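Local coordinates for protein peptidase M3B, oligoendopeptidase F (Enterococcus faecium, PDB 2QR4) that probably hydrolyses peptide bonds in short peptides as an oligoendopeptidase F of the M3 family of zinc metallopeptidases, at residues K258-L263 and T435-T440; N426-G431 and T507-A512. One frame throughout, in Å; residues are numbered along the deposited sequence.

Contact 1 of 2, residues K258-L263 and T435-T440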
loop_
_atom_site.group_PDB
_atom_site.type_symbol
_atom_site.label_atom_id
_atom_site.label_comp_id
_atom_site.label_asym_id
_atom_site.label_seq_id
_atom_site.Cartn_x
_atom_site.Cartn_y
_atom_site.Cartn_z
ATOM N N LYS A 258 -2.808 2.781 35.590
ATOM C CA LYS A 258 -2.720 2.825 37.035
ATOM C C LYS A 258 -3.615 1.744 37.669
ATOM O O LYS A 258 -3.387 1.347 38.811
ATOM C CB LYS A 258 -3.062 4.238 37.531
ATOM C CG LYS A 258 -3.266 4.387 39.034
ATOM C CD LYS A 258 -3.686 5.829 39.383
ATOM C CE LYS A 258 -4.553 5.916 40.651
ATOM N NZ LYS A 258 -3.742 5.866 41.900
ATOM N N HIS A 259 -4.599 1.243 36.917
ATOM C CA HIS A 259 -5.528 0.230 37.442
ATOM C C HIS A 259 -5.402 -1.170 36.816
ATOM O O HIS A 259 -6.321 -1.986 36.925
ATOM C CB HIS A 259 -6.981 0.709 37.352
ATOM C CG HIS A 259 -7.271 1.895 38.210
ATOM N ND1 HIS A 259 -7.694 1.779 39.516
ATOM C CD2 HIS A 259 -7.166 3.222 37.964
ATOM C CE1 HIS A 259 -7.838 2.982 40.038
ATOM N NE2 HIS A 259 -7.529 3.875 39.117
ATOM N N LEU A 260 -4.276 -1.452 36.174
ATOM C CA LEU A 260 -4.034 -2.783 35.612
ATOM C C LEU A 260 -4.095 -3.885 36.678
ATOM O O LEU A 260 -4.517 -5.001 36.395
ATOM C CB LEU A 260 -2.685 -2.837 34.873
ATOM C CG LEU A 260 -2.632 -1.983 33.607
ATOM C CD1 LEU A 260 -1.268 -2.041 33.000
ATOM C CD2 LEU A 260 -3.700 -2.420 32.591
ATOM N N PRO A 261 -3.666 -3.584 37.907
ATOM C CA PRO A 261 -3.813 -4.656 38.905
ATOM C C PRO A 261 -5.246 -5.212 39.019
ATOM O O PRO A 261 -5.410 -6.380 39.364
ATOM C CB PRO A 261 -3.370 -3.988 40.227
ATOM C CG PRO A 261 -2.414 -2.884 39.786
ATOM C CD PRO A 261 -3.037 -2.370 38.470
ATOM N N LEU A 262 -6.270 -4.399 38.753
ATOM C CA LEU A 262 -7.646 -4.925 38.746
ATOM C C LEU A 262 -7.873 -6.016 37.680
ATOM O O LEU A 262 -8.457 -7.050 37.987
ATOM C CB LEU A 262 -8.661 -3.816 38.563
ATOM C CG LEU A 262 -8.749 -2.845 39.734
ATOM C CD1 LEU A 262 -9.726 -1.723 39.387
ATOM C CD2 LEU A 262 -9.163 -3.585 40.982
ATOM N N LEU A 263 -7.401 -5.786 36.448
ATOM C CA LEU A 263 -7.406 -6.807 35.392
ATOM C C LEU A 263 -6.600 -8.029 35.830
ATOM O O LEU A 263 -7.042 -9.169 35.654
ATOM C CB LEU A 263 -6.778 -6.267 34.099
ATOM C CG LEU A 263 -7.307 -6.671 32.706
ATOM C CD1 LEU A 263 -6.201 -6.667 31.654
ATOM C CD2 LEU A 263 -8.020 -7.993 32.675
ATOM N N THR A 435 -14.103 -3.782 26.710
ATOM C CA THR A 435 -14.398 -2.459 26.214
ATOM C C THR A 435 -13.492 -1.391 26.821
ATOM O O THR A 435 -13.192 -0.397 26.165
ATOM C CB THR A 435 -15.854 -2.118 26.445
ATOM O OG1 THR A 435 -16.636 -3.240 26.044
ATOM C CG2 THR A 435 -16.267 -0.900 25.626
ATOM N N VAL A 436 -13.038 -1.571 28.058
ATOM C CA VAL A 436 -12.064 -0.597 28.553
ATOM C C VAL A 436 -10.609 -1.036 28.454
ATOM O O VAL A 436 -9.821 -0.351 27.812
ATOM C CB VAL A 436 -12.441 0.070 29.900
ATOM C CG1 VAL A 436 -13.501 -0.698 30.610
ATOM C CG2 VAL A 436 -11.216 0.320 30.762
ATOM N N PHE A 437 -10.270 -2.181 29.046
ATOM C CA PHE A 437 -8.887 -2.636 29.084
ATOM C C PHE A 437 -8.341 -2.978 27.695
ATOM O O PHE A 437 -7.287 -2.473 27.288
ATOM C CB PHE A 437 -8.699 -3.807 30.076
ATOM C CG PHE A 437 -8.699 -3.371 31.514
ATOM C CD1 PHE A 437 -7.644 -2.620 32.025
ATOM C CD2 PHE A 437 -9.772 -3.676 32.352
ATOM C CE1 PHE A 437 -7.652 -2.178 33.363
ATOM C CE2 PHE A 437 -9.781 -3.256 33.694
ATOM C CZ PHE A 437 -8.715 -2.503 34.192
ATOM N N ARG A 438 -9.060 -3.820 26.968
ATOM C CA ARG A 438 -8.595 -4.280 25.658
ATOM C C ARG A 438 -8.570 -3.141 24.610
ATOM O O ARG A 438 -7.571 -2.940 23.916
ATOM C CB ARG A 438 -9.442 -5.472 25.216
ATOM C CG ARG A 438 -9.088 -6.101 23.878
ATOM C CD ARG A 438 -9.635 -7.541 23.834
ATOM N NE ARG A 438 -9.699 -8.105 22.483
ATOM C CZ ARG A 438 -8.647 -8.578 21.809
ATOM N NH1 ARG A 438 -8.819 -9.062 20.592
ATOM N NH2 ARG A 438 -7.416 -8.555 22.330
ATOM N N GLN A 439 -9.642 -2.364 24.527
ATOM C CA GLN A 439 -9.664 -1.260 23.581
ATOM C C GLN A 439 -8.623 -0.215 23.947
ATOM O O GLN A 439 -7.964 0.364 23.074
ATOM C CB GLN A 439 -11.050 -0.648 23.478
ATOM C CG GLN A 439 -12.133 -1.661 23.045
ATOM C CD GLN A 439 -11.721 -2.498 21.823
ATOM O OE1 GLN A 439 -11.892 -3.711 21.814
ATOM N NE2 GLN A 439 -11.202 -1.845 20.789
ATOM N N THR A 440 -8.430 0.002 25.239
ATOM C CA THR A 440 -7.404 0.944 25.649
ATOM C C THR A 440 -5.994 0.426 25.347
ATOM O O THR A 440 -5.125 1.200 24.960
ATOM C CB THR A 440 -7.558 1.322 27.103
ATOM O OG1 THR A 440 -8.817 1.982 27.251
ATOM C CG2 THR A 440 -6.435 2.263 27.538
#
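Phe437 drives its ring into the bend around His259, Leu260 and Leu263, a clear instance of one aromatic side chain carrying most of a helix-helix contact. The tight part lies over one ring face. There Leu263 sets its CG 4.0 Å from the centroid of the Phe437 ring, only 20° off the normal, in a CH-pi contact displaced toward the CG side; Leu263 CD1 reaches back over the root of the ring, 4.1 Å from Phe437 CB. Leu260 comes in obliquely, its CD2 lying 4.0 Å from Phe437 CD1. With CG anti to its own carbonyl carbon (chi1 -76°), the phenylalanine carries its far end up to the backbone, where Phe437 CZ lies 3.7 Å from His259 O. That oxygen is already used at the start of the new helix, accepting from Leu262 N, so the ring meets a carbonyl that already has a hydrogen-bond donor within its own segment.

Packing thins on the other side of the bend. The imidazole of His259 leads away from Phe437, while Lys258 and Pro261 turn to solvent.

Behind the phenylalanine, a wider pi-type turn spans 435-438, and Val436 O takes both Thr440 N and, at 2.6 Å, Thr440 OG1. Ser506 of helix 503-520 bonds to the same oxygen. His259 marks the break between helices 246-258 and 260-274, so Phe437 of helix 418-454 fills the corner they form, with Val256 of helix 246-258 and Met563 of helix 557-579 also against it and Tyr476 of helix 461-476 beside Leu263.

Contact 2 of 2, residues N426-G431 and T507-A512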
loop_
_atom_site.group_PDB
_atom_site.type_symbol
_atom_site.label_atom_id
_atom_site.label_comp_id
_atom_site.label_asym_id
_atom_site.label_seq_id
_atom_site.Cartn_x
_atom_site.Cartn_y
_atom_site.Cartn_z
ATOM N N ASN A 426 -20.161 -11.416 36.589
ATOM C CA ASN A 426 -19.123 -11.763 35.623
ATOM C C ASN A 426 -19.400 -11.252 34.199
ATOM O O ASN A 426 -18.485 -10.862 33.483
ATOM C CB ASN A 426 -18.868 -13.267 35.629
ATOM C CG ASN A 426 -17.779 -13.666 34.676
ATOM O OD1 ASN A 426 -18.059 -14.149 33.586
ATOM N ND2 ASN A 426 -16.522 -13.452 35.068
ATOM N N HIS A 427 -20.663 -11.244 33.804
ATOM C CA HIS A 427 -21.073 -10.657 32.539
ATOM C C HIS A 427 -20.615 -9.194 32.470
ATOM O O HIS A 427 -20.070 -8.758 31.454
ATOM C CB HIS A 427 -22.595 -10.780 32.395
ATOM C CG HIS A 427 -23.182 -10.000 31.255
ATOM N ND1 HIS A 427 -23.204 -10.471 29.958
ATOM C CD2 HIS A 427 -23.810 -8.799 31.230
ATOM C CE1 HIS A 427 -23.807 -9.590 29.181
ATOM N NE2 HIS A 427 -24.187 -8.566 29.928
ATOM N N TYR A 428 -20.825 -8.449 33.557
ATOM C CA TYR A 428 -20.374 -7.055 33.640
ATOM C C TYR A 428 -18.839 -6.936 33.599
ATOM O O TYR A 428 -18.295 -6.089 32.885
ATOM C CB TYR A 428 -20.903 -6.356 34.907
ATOM C CG TYR A 428 -20.318 -4.963 35.087
ATOM C CD1 TYR A 428 -20.829 -3.877 34.371
ATOM C CD2 TYR A 428 -19.227 -4.738 35.942
ATOM C CE1 TYR A 428 -20.290 -2.611 34.505
ATOM C CE2 TYR A 428 -18.677 -3.457 36.092
ATOM C CZ TYR A 428 -19.211 -2.407 35.364
ATOM O OH TYR A 428 -18.690 -1.146 35.490
ATOM N N LEU A 429 -18.140 -7.769 34.370
ATOM C CA LEU A 429 -16.682 -7.628 34.454
ATOM C C LEU A 429 -16.093 -7.971 33.107
ATOM O O LEU A 429 -15.104 -7.382 32.676
ATOM C CB LEU A 429 -16.086 -8.498 35.567
ATOM C CG LEU A 429 -16.611 -8.205 36.981
ATOM C CD1 LEU A 429 -16.317 -9.355 37.924
ATOM C CD2 LEU A 429 -16.030 -6.910 37.508
ATOM N N ASP A 430 -16.744 -8.906 32.428
ATOM C CA ASP A 430 -16.293 -9.357 31.138
ATOM C C ASP A 430 -16.419 -8.274 30.061
ATOM O O ASP A 430 -15.463 -8.002 29.320
ATOM C CB ASP A 430 -17.050 -10.610 30.740
ATOM C CG ASP A 430 -16.468 -11.265 29.528
ATOM O OD1 ASP A 430 -15.260 -11.598 29.567
ATOM O OD2 ASP A 430 -17.219 -11.438 28.545
ATOM N N GLY A 431 -17.593 -7.654 29.976
ATOM C CA GLY A 431 -17.797 -6.532 29.064
ATOM C C GLY A 431 -16.800 -5.422 29.358
ATOM O O GLY A 431 -16.268 -4.800 28.440
ATOM N N THR A 507 -13.720 5.433 26.479
ATOM C CA THR A 507 -14.153 6.691 27.088
ATOM C C THR A 507 -15.665 6.698 27.152
ATOM O O THR A 507 -16.260 7.152 28.138
ATOM C CB THR A 507 -13.658 7.941 26.315
ATOM O OG1 THR A 507 -14.129 7.897 24.967
ATOM C CG2 THR A 507 -12.147 7.988 26.292
ATOM N N GLY A 508 -16.276 6.160 26.100
ATOM C CA GLY A 508 -17.727 6.064 26.003
ATOM C C GLY A 508 -18.310 5.151 27.057
ATOM O O GLY A 508 -19.305 5.490 27.696
ATOM N N PHE A 509 -17.685 3.993 27.238
ATOM C CA PHE A 509 -18.114 3.033 28.248
ATOM C C PHE A 509 -18.040 3.649 29.642
ATOM O O PHE A 509 -18.969 3.522 30.444
ATOM C CB PHE A 509 -17.221 1.795 28.189
ATOM C CG PHE A 509 -17.552 0.752 29.223
ATOM C CD1 PHE A 509 -18.289 -0.373 28.881
ATOM C CD2 PHE A 509 -17.115 0.890 30.533
ATOM C CE1 PHE A 509 -18.591 -1.346 29.828
ATOM C CE2 PHE A 509 -17.414 -0.074 31.486
ATOM C CZ PHE A 509 -18.146 -1.196 31.133
ATOM N N SER A 510 -16.926 4.316 29.922
ATOM C CA SER A 510 -16.746 5.009 31.188
ATOM C C SER A 510 -17.788 6.104 31.362
ATOM O O SER A 510 -18.358 6.251 32.444
ATOM C CB SER A 510 -15.329 5.576 31.295
ATOM O OG SER A 510 -14.398 4.513 31.400
ATOM N N ALA A 511 -18.056 6.854 30.296
ATOM C CA ALA A 511 -19.078 7.894 30.367
ATOM C C ALA A 511 -20.421 7.255 30.674
ATOM O O ALA A 511 -21.144 7.699 31.576
ATOM C CB ALA A 511 -19.144 8.708 29.087
ATOM N N ALA A 512 -20.753 6.192 29.951
ATOM C CA ALA A 512 -22.012 5.536 30.220
ATOM C C ALA A 512 -22.076 5.166 31.711
ATOM O O ALA A 512 -23.084 5.416 32.380
ATOM C CB ALA A 512 -22.191 4.327 29.342
#
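Tyr428 and Phe509 extend from their separate helices until their rings meet, Tyr428 CE1 standing 4.2 Å from Phe509 CZ. The ring planes are inclined by a little under 40°, and each ring approaches the other obliquely, which makes this a van der Waals contact between the two rings, neither a parallel nor a T-shaped stack. Both side chains place CG anti to the backbone N (chi1 174° for Tyr428 and 178° for Phe509), and this extension lets them bridge backbones that stay well apart: the closest pair of CA atoms, those of Gly431 and Phe509, is 9.6 Å apart.

Helices 418-454 and 503-520 belong to the largely helical peptidase region of the M3 family, and here side chains, with no hydrogen bond, span the gap between them. One turn beyond Tyr428, Gly431 leaves its backbone facing the phenylalanine, with Gly431 O a loose 4.4 Å from Phe509 CE1; the same oxygen accepts a hydrogen bond from Thr435 OG1. Each ring has a further partner of its own. Phe509 meets Phe432 edge-to-face, while Tyr428 makes a cation-pi contact with Arg569 and also packs on Met565, both from helix 557-579.

How the contacts relate
From the N terminus, the chain first lays down 258-263, then 426-431 and 435-440 along helix 418-454, and last 507-512. Contact 1 closes a loop of 171 residues back onto the start of helix 260-274; contact 2 opens inside that loop, before it has closed, and ends 75 residues later on helix 503-520. The two loops therefore cross and do not nest. Helix 418-454 belongs to both, and its successive turns link helix 260-274 to helix 503-520. With centres 11 Å apart, the contacts touch directly: Thr435 CG2 lies 3.8 Å from Phe509 CB, and Val436 CG1 packs against Phe509 CD2.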